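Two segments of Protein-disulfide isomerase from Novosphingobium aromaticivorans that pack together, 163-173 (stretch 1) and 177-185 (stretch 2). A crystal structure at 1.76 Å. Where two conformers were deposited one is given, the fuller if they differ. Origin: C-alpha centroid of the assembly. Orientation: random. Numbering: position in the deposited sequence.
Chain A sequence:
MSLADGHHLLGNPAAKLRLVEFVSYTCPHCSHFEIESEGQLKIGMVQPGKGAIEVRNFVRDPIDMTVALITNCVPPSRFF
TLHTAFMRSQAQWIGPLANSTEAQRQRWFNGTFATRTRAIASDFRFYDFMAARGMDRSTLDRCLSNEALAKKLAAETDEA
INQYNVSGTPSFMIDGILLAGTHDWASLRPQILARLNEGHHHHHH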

# COMPACT_ATOMS: atom_id res chain seq x y z
N GLN A 163 -18.10 0.24 2.94
CA GLN A 163 -18.80 -0.16 1.71
C GLN A 163 -18.53 -1.60 1.29
O GLN A 163 -19.43 -2.27 0.77
CB GLN A 163 -18.49 0.79 0.54
CG GLN A 163 -18.95 2.21 0.81
CD GLN A 163 -19.14 3.05 -0.43
OE1 GLN A 163 -19.52 2.54 -1.49
NE2 GLN A 163 -18.92 4.34 -0.30
N TYR A 164 -17.31 -2.08 1.51
CA TYR A 164 -16.92 -3.35 0.91
C TYR A 164 -16.62 -4.47 1.88
O TYR A 164 -16.33 -5.59 1.45
CB TYR A 164 -15.77 -3.13 -0.08
CG TYR A 164 -16.15 -2.16 -1.16
CD1 TYR A 164 -17.24 -2.42 -2.00
CD2 TYR A 164 -15.46 -0.96 -1.34
CE1 TYR A 164 -17.62 -1.53 -2.99
CE2 TYR A 164 -15.83 -0.06 -2.33
CZ TYR A 164 -16.91 -0.36 -3.16
OH TYR A 164 -17.29 0.52 -4.15
N ASN A 165 -16.71 -4.17 3.18
CA ASN A 165 -16.46 -5.15 4.22
C ASN A 165 -15.05 -5.69 4.15
O ASN A 165 -14.79 -6.82 4.56
CB ASN A 165 -17.47 -6.29 4.13
CG ASN A 165 -18.90 -5.81 4.06
OD1 ASN A 165 -19.34 -5.00 4.87
ND2 ASN A 165 -19.65 -6.30 3.07
N VAL A 166 -14.13 -4.88 3.64
CA VAL A 166 -12.73 -5.33 3.51
C VAL A 166 -12.19 -5.58 4.91
O VAL A 166 -12.29 -4.74 5.82
CB VAL A 166 -11.82 -4.33 2.70
CG1 VAL A 166 -10.38 -4.86 2.63
CG2 VAL A 166 -12.35 -4.12 1.31
N SER A 167 -11.66 -6.78 5.08
CA SER A 167 -11.13 -7.20 6.35
C SER A 167 -9.68 -7.70 6.24
O SER A 167 -8.75 -7.08 6.75
CB SER A 167 -12.05 -8.30 6.89
OG SER A 167 -11.59 -8.75 8.13
N GLY A 168 -9.50 -8.85 5.59
CA GLY A 168 -8.16 -9.38 5.34
C GLY A 168 -7.49 -8.68 4.16
O GLY A 168 -8.15 -8.08 3.32
N THR A 169 -6.16 -8.74 4.13
CA THR A 169 -5.37 -8.18 3.02
C THR A 169 -4.39 -9.23 2.46
O THR A 169 -3.97 -10.13 3.20
CB THR A 169 -4.59 -6.94 3.48
OG1 THR A 169 -3.92 -7.24 4.71
CG2 THR A 169 -5.56 -5.74 3.66
N PRO A 170 -4.06 -9.15 1.15
CA PRO A 170 -4.67 -8.24 0.18
C PRO A 170 -6.08 -8.72 -0.12
O PRO A 170 -6.38 -9.91 0.05
CB PRO A 170 -3.79 -8.42 -1.08
CG PRO A 170 -3.31 -9.82 -0.97
CD PRO A 170 -3.05 -10.01 0.51
N SER A 171 -6.94 -7.79 -0.53
CA SER A 171 -8.25 -8.17 -1.08
C SER A 171 -8.41 -7.48 -2.42
O SER A 171 -7.71 -6.50 -2.72
CB SER A 171 -9.37 -7.78 -0.11
OG SER A 171 -9.34 -8.56 1.08
N PHE A 172 -9.36 -7.96 -3.23
CA PHE A 172 -9.45 -7.53 -4.62
C PHE A 172 -10.89 -7.34 -5.05
O PHE A 172 -11.76 -8.06 -4.58
CB PHE A 172 -8.78 -8.57 -5.53
CG PHE A 172 -7.37 -8.89 -5.13
CD1 PHE A 172 -6.35 -7.98 -5.41
CD2 PHE A 172 -7.08 -10.07 -4.44
CE1 PHE A 172 -5.06 -8.25 -5.01
CE2 PHE A 172 -5.75 -10.36 -4.05
CZ PHE A 172 -4.76 -9.46 -4.35
N MET A 173 -11.12 -6.37 -5.93
CA MET A 173 -12.38 -6.32 -6.69
C MET A 173 -12.11 -6.30 -8.18
O MET A 173 -11.12 -5.73 -8.65
CB MET A 173 -13.29 -5.10 -6.35
CG MET A 173 -13.17 -4.39 -5.01
SD MET A 173 -14.56 -3.17 -4.92
CE MET A 173 -15.92 -4.25 -4.58
N ILE A 177 -17.02 -6.05 -8.19
CA ILE A 177 -17.35 -7.22 -7.37
C ILE A 177 -16.16 -7.56 -6.48
O ILE A 177 -15.07 -7.80 -6.99
CB ILE A 177 -17.77 -8.45 -8.24
CG1 ILE A 177 -19.14 -8.22 -8.90
CG2 ILE A 177 -17.76 -9.76 -7.43
CD1 ILE A 177 -20.31 -7.97 -7.93
N LEU A 178 -16.39 -7.56 -5.16
CA LEU A 178 -15.35 -7.96 -4.20
C LEU A 178 -15.18 -9.47 -4.30
O LEU A 178 -16.16 -10.21 -4.24
CB LEU A 178 -15.66 -7.55 -2.75
CG LEU A 178 -14.53 -7.84 -1.74
CD1 LEU A 178 -13.36 -6.86 -1.83
CD2 LEU A 178 -15.04 -7.97 -0.29
N LEU A 179 -13.94 -9.91 -4.48
CA LEU A 179 -13.70 -11.31 -4.74
C LEU A 179 -13.60 -12.10 -3.45
O LEU A 179 -12.60 -12.00 -2.72
CB LEU A 179 -12.44 -11.47 -5.60
CG LEU A 179 -12.44 -10.69 -6.92
CD1 LEU A 179 -11.13 -10.99 -7.69
CD2 LEU A 179 -13.68 -11.04 -7.82
N ALA A 180 -14.65 -12.88 -3.17
CA ALA A 180 -14.64 -13.86 -2.06
C ALA A 180 -13.47 -14.85 -2.17
O ALA A 180 -13.10 -15.26 -3.27
CB ALA A 180 -15.96 -14.63 -2.01
N GLY A 181 -12.89 -15.20 -1.02
CA GLY A 181 -11.84 -16.22 -0.92
C GLY A 181 -10.57 -15.99 -1.72
O GLY A 181 -9.79 -16.91 -1.95
N THR A 182 -10.33 -14.73 -2.10
CA THR A 182 -9.26 -14.40 -3.03
C THR A 182 -8.31 -13.43 -2.33
O THR A 182 -8.59 -12.21 -2.25
CB THR A 182 -9.85 -13.76 -4.31
OG1 THR A 182 -10.85 -14.65 -4.86
CG2 THR A 182 -8.75 -13.48 -5.35
N HIS A 183 -7.22 -13.98 -1.79
CA HIS A 183 -6.24 -13.17 -1.05
C HIS A 183 -4.78 -13.44 -1.40
O HIS A 183 -3.89 -13.16 -0.60
CB HIS A 183 -6.50 -13.28 0.45
CG HIS A 183 -7.92 -13.00 0.82
ND1 HIS A 183 -8.44 -11.72 0.85
CD2 HIS A 183 -8.95 -13.83 1.10
CE1 HIS A 183 -9.72 -11.78 1.18
NE2 HIS A 183 -10.06 -13.05 1.33
N ASP A 184 -4.54 -13.97 -2.61
CA ASP A 184 -3.17 -14.19 -3.08
C ASP A 184 -3.17 -14.32 -4.60
O ASP A 184 -4.23 -14.35 -5.22
CB ASP A 184 -2.52 -15.42 -2.39
CG ASP A 184 -3.19 -16.75 -2.73
OD1 ASP A 184 -4.08 -16.85 -3.60
OD2 ASP A 184 -2.79 -17.75 -2.09
N TRP A 185 -1.97 -14.38 -5.18
CA TRP A 185 -1.86 -14.42 -6.64
C TRP A 185 -2.44 -15.72 -7.24
O TRP A 185 -3.08 -15.71 -8.29
CB TRP A 185 -0.41 -14.20 -7.04
CG TRP A 185 -0.15 -14.18 -8.51
CD1 TRP A 185 0.82 -14.87 -9.18
CD2 TRP A 185 -0.84 -13.39 -9.50
NE1 TRP A 185 0.76 -14.58 -10.53
CE2 TRP A 185 -0.24 -13.68 -10.76
CE3 TRP A 185 -1.92 -12.49 -9.45
CZ2 TRP A 185 -0.68 -13.09 -11.95
CZ3 TRP A 185 -2.36 -11.91 -10.64
CH2 TRP A 185 -1.74 -12.21 -11.88
O HOH W 1 -10.56 -10.35 -2.13

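Two direct hydrogen bonds join the stretches. In the first, L179 N donates to F172 O at 2.9 Å. The N-H...O angle is 173°, so the bond is nearly straight. In the second, H183 ND1 donates to P170 O, also at 2.9 Å, with an angle of 153°. The ring nitrogen reaches a backbone carbonyl here, and P170 O lies at the edge of the imidazole, near its plane, where an N-H points. H183 CA adds a CA-H...O contact to P170 O at 3.4 Å.

Between these two bonds the backbones are bridged by water 1. The oxygen of water 1 accepts from F172 N at 2.9 Å and donates to L179 O and T182 O, both at 2.7 Å. One water thus satisfies three backbone groups where the chains have spread apart. Stretch 2 makes a type II turn from L179 to T182 here, with G181 at positive phi. Within this turn T182 OG1 donates to A180 O at 2.8 Å.

The strands run antiparallel. M173 and L178 form a non-hydrogen-bonded pair, with CA atoms 4.2 Å apart. M173 CA makes a CA-H...O contact with I177 O at 3.1 Å, typical of such a pair.

A cis peptide bond precedes P170. Nearby, S171 OG donates to G168 O at 2.6 Å, which ties the loop to the start of the strand. S171 OG also lies 3.2 Å from H183 CE1, at the edge of the ring.

Apolar packing completes the contact. M173 and L178 side chains share one face of the sheet, with M173 CE 3.8 Å from L178 CB. L178 CD1 also meets V166 CG2 at 4.3 Å. F172 CB packs against L179 CD1 at 4.0 Å. The F172 ring turns its edge to T182 O, 3.4 Å from CD2 of F172.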